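PDB 5J90: RagB/SusD domain protein, which binds chitin as a SusD homolog encoded in a polysaccharide utilization locus, and probably captures chitin chains at the cell surface for uptake. Local coordinates for the interface of chains A and B. Numbering follows the deposited sequence. Chains: chain A/B, RagB/SusD domain protein.

Contact 1: the interface of chains A and B. Residues chain A 462-463; chain B 486-487, 490.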
ATOM      1  N   GLU A 462      10.292   2.552  13.615  1.00 11.93           N
ATOM      2  CA  GLU A 462       9.669   3.800  13.238  1.00 14.21           C
ATOM      3  C   GLU A 462       8.144   3.693  13.069  1.00 11.36           C
ATOM      4  O   GLU A 462       7.396   4.517  13.577  1.00 13.95           O
ATOM      5  CB  GLU A 462      10.319   4.270  11.937  1.00 18.79           C
ATOM      6  CG  GLU A 462       9.996   5.662  11.541  1.00 19.33           C
ATOM      7  CD  GLU A 462      10.880   6.144  10.398  1.00 14.77           C
ATOM      8  OE1 GLU A 462      11.761   5.379   9.927  1.00 22.69           O
ATOM      9  OE2 GLU A 462      10.705   7.293  10.000  1.00 18.63           O
ATOM     10  N   PHE A 463       7.694   2.662  12.354  1.00 11.14           N
ATOM     11  CA  PHE A 463       6.272   2.519  12.058  1.00 10.99           C
ATOM     12  C   PHE A 463       5.543   1.506  12.924  1.00  9.66           C
ATOM     13  O   PHE A 463       4.316   1.494  12.968  1.00 10.56           O
ATOM     14  CB  PHE A 463       6.067   2.264  10.563  1.00 11.44           C
ATOM     15  CG  PHE A 463       6.553   3.400   9.726  1.00 11.68           C
ATOM     16  CD1 PHE A 463       5.770   4.529   9.567  1.00 15.62           C
ATOM     17  CD2 PHE A 463       7.814   3.370   9.168  1.00 11.57           C
ATOM     18  CE1 PHE A 463       6.228   5.608   8.825  1.00 14.96           C
ATOM     19  CE2 PHE A 463       8.271   4.453   8.427  1.00 13.04           C
ATOM     20  CZ  PHE A 463       7.474   5.561   8.269  1.00 13.52           C
TER
ATOM     21  N   VAL B 486      14.005   5.651   4.130  1.00 10.29           N
ATOM     22  CA  VAL B 486      13.313   4.607   4.870  1.00 12.23           C
ATOM     23  C   VAL B 486      12.040   5.165   5.510  1.00 10.79           C
ATOM     24  O   VAL B 486      10.986   4.522   5.474  1.00 12.06           O
ATOM     25  CB  VAL B 486      14.242   3.957   5.907  1.00 13.82           C
ATOM     26  CG1 VAL B 486      13.476   2.968   6.765  1.00 19.03           C
ATOM     27  CG2 VAL B 486      15.405   3.267   5.191  1.00 14.77           C
ATOM     28  N   SER B 487      12.112   6.374   6.059  1.00  9.70           N
ATOM     29  CA  SER B 487      10.918   7.010   6.599  1.00 10.57           C
ATOM     30  C   SER B 487       9.836   7.104   5.525  1.00 12.46           C
ATOM     31  O   SER B 487       8.675   6.781   5.772  1.00 17.38           O
ATOM     32  CB  SER B 487      11.233   8.400   7.147  1.00 13.52           C
ATOM     33  OG  SER B 487      12.065   8.317   8.300  1.00 16.30           O
ATOM     34  N   GLY B 490       7.997   3.681   4.528  1.00  8.70           N
ATOM     35  CA  GLY B 490       6.933   3.231   5.422  1.00  9.54           C
ATOM     36  C   GLY B 490       7.043   1.818   5.964  1.00  9.34           C
ATOM     37  O   GLY B 490       6.130   1.334   6.643  1.00  8.76           O
TER
HETATM   38  O   HOH W   1      14.344   6.289   9.188  1.00 19.60           O

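Contact 2: the interface of chains A and B. Residues chain A 486, 490-492; chain B 457-458, 460, 463.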
ATOM      1  N   VAL A 486      -2.945 -15.167   2.452  1.00 10.09           N
ATOM      2  CA  VAL A 486      -1.621 -14.671   2.096  1.00 11.07           C
ATOM      3  C   VAL A 486      -1.634 -14.070   0.684  1.00 11.74           C
ATOM      4  O   VAL A 486      -1.064 -12.995   0.450  1.00 11.88           O
ATOM      5  CB  VAL A 486      -0.559 -15.773   2.265  1.00 12.60           C
ATOM      6  CG1 VAL A 486       0.802 -15.275   1.804  1.00 21.22           C
ATOM      7  CG2 VAL A 486      -0.498 -16.212   3.720  1.00 14.61           C
ATOM      8  N   GLY A 490      -0.821  -9.815  -0.305  1.00  7.96           N
ATOM      9  CA  GLY A 490       0.093  -9.215  -1.274  1.00  8.85           C
ATOM     10  C   GLY A 490       1.558  -9.157  -0.884  1.00  9.10           C
ATOM     11  O   GLY A 490       2.373  -8.575  -1.608  1.00  8.71           O
ATOM     12  N   GLY A 491       1.905  -9.750   0.257  1.00  8.51           N
ATOM     13  CA  GLY A 491       3.268  -9.714   0.746  1.00  8.19           C
ATOM     14  C   GLY A 491       3.428 -10.665   1.909  1.00  8.18           C
ATOM     15  O   GLY A 491       2.508 -11.420   2.217  1.00  9.32           O
ATOM     16  N   PRO A 492       4.594 -10.637   2.563  1.00  7.82           N
ATOM     17  CA  PRO A 492       4.896 -11.569   3.657  1.00  8.30           C
ATOM     18  C   PRO A 492       3.903 -11.493   4.816  1.00  8.59           C
ATOM     19  O   PRO A 492       3.469 -10.412   5.224  1.00  9.16           O
ATOM     20  CB  PRO A 492       6.297 -11.136   4.111  1.00 10.46           C
ATOM     21  CG  PRO A 492       6.905 -10.524   2.879  1.00 14.12           C
ATOM     22  CD  PRO A 492       5.761  -9.816   2.195  1.00 10.00           C
TER
ATOM     23  N   GLY B 457      12.315 -15.057   3.569  1.00 13.27           N
ATOM     24  CA  GLY B 457      10.972 -14.632   3.920  1.00 14.49           C
ATOM     25  C   GLY B 457      10.628 -13.199   3.545  1.00 13.23           C
ATOM     26  O   GLY B 457       9.463 -12.808   3.629  1.00 18.44           O
ATOM     27  N   ALA B 458      11.626 -12.418   3.140  1.00 13.64           N
ATOM     28  CA  ALA B 458      11.407 -11.004   2.833  1.00 14.02           C
ATOM     29  C   ALA B 458      10.646 -10.782   1.525  1.00 12.13           C
ATOM     30  O   ALA B 458       9.997  -9.762   1.362  1.00 11.87           O
ATOM     31  CB  ALA B 458      12.727 -10.250   2.805  1.00 16.13           C
ATOM     32  N   THR B 460       8.014 -12.687  -1.345  1.00  9.52           N
ATOM     33  CA  THR B 460       7.153 -13.841  -1.588  1.00  9.75           C
ATOM     34  C   THR B 460       7.392 -14.454  -2.963  1.00 10.86           C
ATOM     35  O   THR B 460       7.765 -13.767  -3.921  1.00  9.71           O
ATOM     36  CB  THR B 460       5.647 -13.511  -1.465  1.00  9.65           C
ATOM     37  OG1 THR B 460       5.226 -12.721  -2.584  1.00 10.76           O
ATOM     38  CG2 THR B 460       5.332 -12.801  -0.142  1.00 12.02           C
ATOM     39  N   PHE B 463       4.298 -13.061  -5.329  1.00  9.93           N
ATOM     40  CA  PHE B 463       4.336 -11.686  -5.826  1.00  9.79           C
ATOM     41  C   PHE B 463       5.722 -11.241  -6.282  1.00  9.45           C
ATOM     42  O   PHE B 463       5.847 -10.244  -6.985  1.00 10.56           O
ATOM     43  CB  PHE B 463       3.696 -10.721  -4.808  1.00 10.51           C
ATOM     44  CG  PHE B 463       2.256 -11.045  -4.547  1.00  9.10           C
ATOM     45  CD1 PHE B 463       1.283 -10.664  -5.457  1.00 11.42           C
ATOM     46  CD2 PHE B 463       1.899 -11.821  -3.457  1.00 11.82           C
ATOM     47  CE1 PHE B 463      -0.041 -11.005  -5.254  1.00 13.65           C
ATOM     48  CE2 PHE B 463       0.574 -12.170  -3.256  1.00 10.37           C
ATOM     49  CZ  PHE B 463      -0.384 -11.766  -4.153  1.00 11.39           C
TER

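Contact 1: the interface of chains A and B
B:Ser487 and A:Glu462 meet tip to tip, hydroxyl against carboxylate. The serine OG donates a hydrogen bond to carboxylate oxygen OE2, which receives it on its syn lone pair, the side facing OE1. The two oxygens are modelled too close together for the length of this bond to carry meaning. A short serine suits the helix surface, where it holds a hydroxyl within reach of the carboxylate. A water backs up the pair: it lies 2.8 Å from A:Glu462 OE1 and, more loosely, 3.2 Å from B:Ser487 OG, so OE1 is linked to the same hydroxyl through solvent. Glutamate suits the place because its length spans the gap: CG stands anti to the backbone N (chi1 -168°) and the chain runs on extended, carrying the carboxylate out to chain B. An alanine here would probably leave the B:Ser487 hydroxyl without its acceptor and the water without its carboxylate partner. The same first torsion sets CG of A:Glu462 over one face of the A:Phe463 ring, 3.7 Å above its plane and toward the rim. The opposite face takes B:Gly490, whose CA lies 3.8 Å from the ring centroid in a CH-pi contact. Phenylalanine fits because its flat ring offers a face to each neighbour, and the glycine, having no side chain, lets its backbone come close. In the fold, chain A supplies part of the loop between helices 432-442 and 472-477, while B:Ser487 rides on the last turn of helix 479-489 and B:Gly490 follows directly after it with a positive phi of 82°, a backbone shape that glycine adopts readily.

Contact 2: the interface of chains A and B
The methyl group of B:Thr460 presses on the backbone of A:Gly491 and A:Pro492. Its CG2 lies 3.5 Å from both the carbonyl carbon C of A:Gly491 and the N of A:Pro492, and thus packs against the peptide bond that joins them. The proline ring and the threonine side chain cross at about a right angle, with A:Pro492 CD 3.8 Å from B:Thr460 CG2. Farther round the ring, CG of A:Pro492 reaches the carbonyl oxygen O of B:Gly457 at 3.5 Å, and that of B:Ala458 at a like distance. Proline fits here as a rigid, compact apolar block, and the small residues opposite let it approach their backbone. On the other flank A:Gly490 lays its CA over the face of the B:Phe463 ring, 3.6 Å above the plane and toward the rim; the ring is brought there with CG anti to the carbonyl carbon (chi1 -61°). Within this patch no nitrogen or oxygen of one side comes within bonding reach of the other, so it is held by shape and apolar contact. A bond within chain B helps hold the threonine and ties it to the B:Phe463 backbone. B:Thr460 places OG1 between its backbone N and carbonyl carbon (chi1 72°), turning the hydroxyl toward B:Phe463 while the methyl points at chain A. A beta-branched threonine can do both at once. The backbone N of B:Phe463 donates to B:Thr460 OG1 over 2.9 Å, with 152° at the hydrogen.

Contact 1 and contact 2 have centres about 19 Å apart and belong to one two-fold symmetric interface. They draw on the same segments in swapped roles: the loop carrying Phe463 comes from chain A in contact 1 and chain B in contact 2, while the end of helix 479-489 and the glycine after it come from the other chain. Phe463 against Gly490 is thus the pairing they share; the glutamate–serine pair and the threonine–proline packing would be expected at both ends. Together they would steady the pair of copies, though the structure alone does not show whether this dimer forms outside the crystal.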